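Putative streptothricin acetyltransferase (Bacillus anthracis, PDB 3PP9) binds acetyl coenzyme A and probably transfers its acetyl group to streptothricin-type antibiotics, a GNAT-family reaction associated with resistance. Local coordinates at residues K126-K130 / W181-F185. Numbering follows the deposited sequence.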
loop_
_atom_site.group_PDB
_atom_site.type_symbol
_atom_site.label_atom_id
_atom_site.label_comp_id
_atom_site.label_asym_id
_atom_site.label_seq_id
_atom_site.Cartn_x
_atom_site.Cartn_y
_atom_site.Cartn_z
ATOM N N LYS A 126 10.342 16.941 -5.675
ATOM C CA LYS A 126 10.036 17.696 -4.470
ATOM C C LYS A 126 9.352 18.998 -4.843
ATOM O O LYS A 126 8.423 19.405 -4.167
ATOM C CB LYS A 126 11.270 17.944 -3.600
ATOM C CG LYS A 126 11.867 16.686 -3.043
ATOM C CD LYS A 126 12.943 16.932 -1.993
ATOM C CE LYS A 126 14.132 17.725 -2.478
ATOM N NZ LYS A 126 15.133 17.867 -1.363
ATOM N N GLN A 127 9.819 19.668 -5.896
ATOM C CA GLN A 127 9.192 20.925 -6.346
ATOM C C GLN A 127 7.732 20.677 -6.736
ATOM O O GLN A 127 6.841 21.427 -6.366
ATOM C CB GLN A 127 9.938 21.522 -7.549
ATOM C CG GLN A 127 11.363 21.996 -7.282
ATOM C CD GLN A 127 11.429 23.316 -6.555
ATOM O OE1 GLN A 127 12.515 23.844 -6.308
ATOM N NE2 GLN A 127 10.269 23.877 -6.226
ATOM N N TRP A 128 7.495 19.608 -7.491
ATOM C CA TRP A 128 6.145 19.267 -7.920
ATOM C C TRP A 128 5.240 19.012 -6.715
ATOM O O TRP A 128 4.122 19.525 -6.637
ATOM C CB TRP A 128 6.188 18.038 -8.827
ATOM C CG TRP A 128 4.846 17.599 -9.327
ATOM C CD1 TRP A 128 4.152 18.131 -10.387
ATOM C CD2 TRP A 128 4.054 16.510 -8.836
ATOM N NE1 TRP A 128 2.960 17.463 -10.551
ATOM C CE2 TRP A 128 2.889 16.450 -9.635
ATOM C CE3 TRP A 128 4.233 15.554 -7.830
ATOM C CZ2 TRP A 128 1.904 15.484 -9.438
ATOM C CZ3 TRP A 128 3.250 14.619 -7.626
ATOM C CH2 TRP A 128 2.101 14.581 -8.434
ATOM N N ALA A 129 5.752 18.245 -5.753
ATOM C CA ALA A 129 5.003 17.947 -4.548
ATOM C C ALA A 129 4.636 19.233 -3.836
ATOM O O ALA A 129 3.485 19.449 -3.460
ATOM C CB ALA A 129 5.838 17.068 -3.634
ATOM N N LYS A 130 5.608 20.112 -3.661
ATOM C CA LYS A 130 5.318 21.374 -2.960
ATOM C C LYS A 130 4.310 22.255 -3.712
ATOM O O LYS A 130 3.417 22.872 -3.094
ATOM C CB LYS A 130 6.613 22.116 -2.659
ATOM C CG LYS A 130 7.509 21.357 -1.696
ATOM C CD LYS A 130 8.839 22.052 -1.488
ATOM C CE LYS A 130 9.773 21.237 -0.608
ATOM N NZ LYS A 130 11.097 21.908 -0.371
ATOM N N TRP A 181 9.558 4.089 2.106
ATOM C CA TRP A 181 10.443 5.217 2.402
ATOM C C TRP A 181 9.684 6.511 2.299
ATOM O O TRP A 181 8.858 6.666 1.404
ATOM C CB TRP A 181 11.609 5.247 1.414
ATOM C CG TRP A 181 12.574 4.098 1.502
ATOM C CD1 TRP A 181 12.464 2.887 0.883
ATOM C CD2 TRP A 181 13.821 4.084 2.203
ATOM N NE1 TRP A 181 13.568 2.113 1.171
ATOM C CE2 TRP A 181 14.417 2.826 1.974
ATOM C CE3 TRP A 181 14.491 5.009 3.006
ATOM C CZ2 TRP A 181 15.643 2.473 2.540
ATOM C CZ3 TRP A 181 15.703 4.670 3.549
ATOM C CH2 TRP A 181 16.273 3.399 3.315
ATOM N N TYR A 182 10.019 7.436 3.198
ATOM C CA TYR A 182 9.355 8.719 3.320
ATOM C C TYR A 182 10.288 9.896 3.481
ATOM O O TYR A 182 11.266 9.812 4.204
ATOM C CB TYR A 182 8.481 8.687 4.597
ATOM C CG TYR A 182 7.380 7.657 4.510
ATOM C CD1 TYR A 182 6.115 7.994 4.058
ATOM C CD2 TYR A 182 7.622 6.326 4.819
ATOM C CE1 TYR A 182 5.118 7.026 3.920
ATOM C CE2 TYR A 182 6.626 5.361 4.679
ATOM C CZ TYR A 182 5.373 5.727 4.268
ATOM O OH TYR A 182 4.416 4.741 4.100
ATOM N N LEU A 183 9.946 10.997 2.825
ATOM C CA LEU A 183 10.693 12.255 2.960
ATOM C C LEU A 183 9.635 13.296 3.270
ATOM O O LEU A 183 8.846 13.638 2.400
ATOM C CB LEU A 183 11.429 12.649 1.695
ATOM C CG LEU A 183 12.248 13.946 1.737
ATOM C CD1 LEU A 183 13.365 13.830 2.729
ATOM C CD2 LEU A 183 12.823 14.232 0.371
ATOM N N HIS A 184 9.620 13.788 4.506
ATOM C CA HIS A 184 8.658 14.808 4.933
ATOM C C HIS A 184 9.262 16.194 4.814
ATOM O O HIS A 184 10.420 16.396 5.148
ATOM C CB HIS A 184 8.209 14.572 6.383
ATOM C CG HIS A 184 7.231 15.590 6.883
ATOM N ND1 HIS A 184 7.573 16.578 7.783
ATOM C CD2 HIS A 184 5.930 15.801 6.572
ATOM C CE1 HIS A 184 6.517 17.337 8.025
ATOM N NE2 HIS A 184 5.508 16.889 7.298
ATOM N N PHE A 185 8.482 17.151 4.331
ATOM C CA PHE A 185 8.993 18.500 4.195
ATOM C C PHE A 185 8.780 19.281 5.491
ATOM O O PHE A 185 7.717 19.181 6.109
ATOM C CB PHE A 185 8.329 19.227 3.038
ATOM C CG PHE A 185 8.313 18.446 1.750
ATOM C CD1 PHE A 185 9.443 17.783 1.298
ATOM C CD2 PHE A 185 7.202 18.482 0.935
ATOM C CE1 PHE A 185 9.420 17.106 0.097
ATOM C CE2 PHE A 185 7.187 17.828 -0.265
ATOM C CZ PHE A 185 8.286 17.151 -0.684
#
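Where a helix packs on the face of a sheet, the end of a strand can reach it through side chains alone, and this small contact at the protein surface is a clear case: the last turn or so of helix 117-131 meets the C-terminal end of the chain's last strand, at Leu183 and Phe185. The backbones stay well apart, the closest CA pair being Lys130 and Phe185 at 8.5 Å, and the phenyl ring of Phe185 reaches into the gap between them. CE2 of Phe185 lies 3.7 Å from CB of Ala129, a small methyl at the ring edge that lets the aromatic approach this closely. Over one face runs the extended side chain of Lys130, its CE 3.9 Å from the centroid of the Phe185 ring and 10° off the normal, a CH-pi contact; NZ, 5.0 Å from the same centroid, adds at most a weak cation-pi attraction. In the GNAT fold this helix follows the fourth strand of the main sheet and leads into strand 136-142, beside which the final strand runs antiparallel. Leu183 and Phe185 thus pair through their backbones with Ile137 and Pro135, and both point their CA-CB bonds toward the helix. Leu183 extends the apolar surface: its CD2 is 3.6 Å from CD of Lys126, whose aliphatic chain also passes Phe185, with CG of Lys126 4.0 Å from CE1 of Phe185. Beneath the helix, Ala129 rests on Ala101 of strand 101-108 as well.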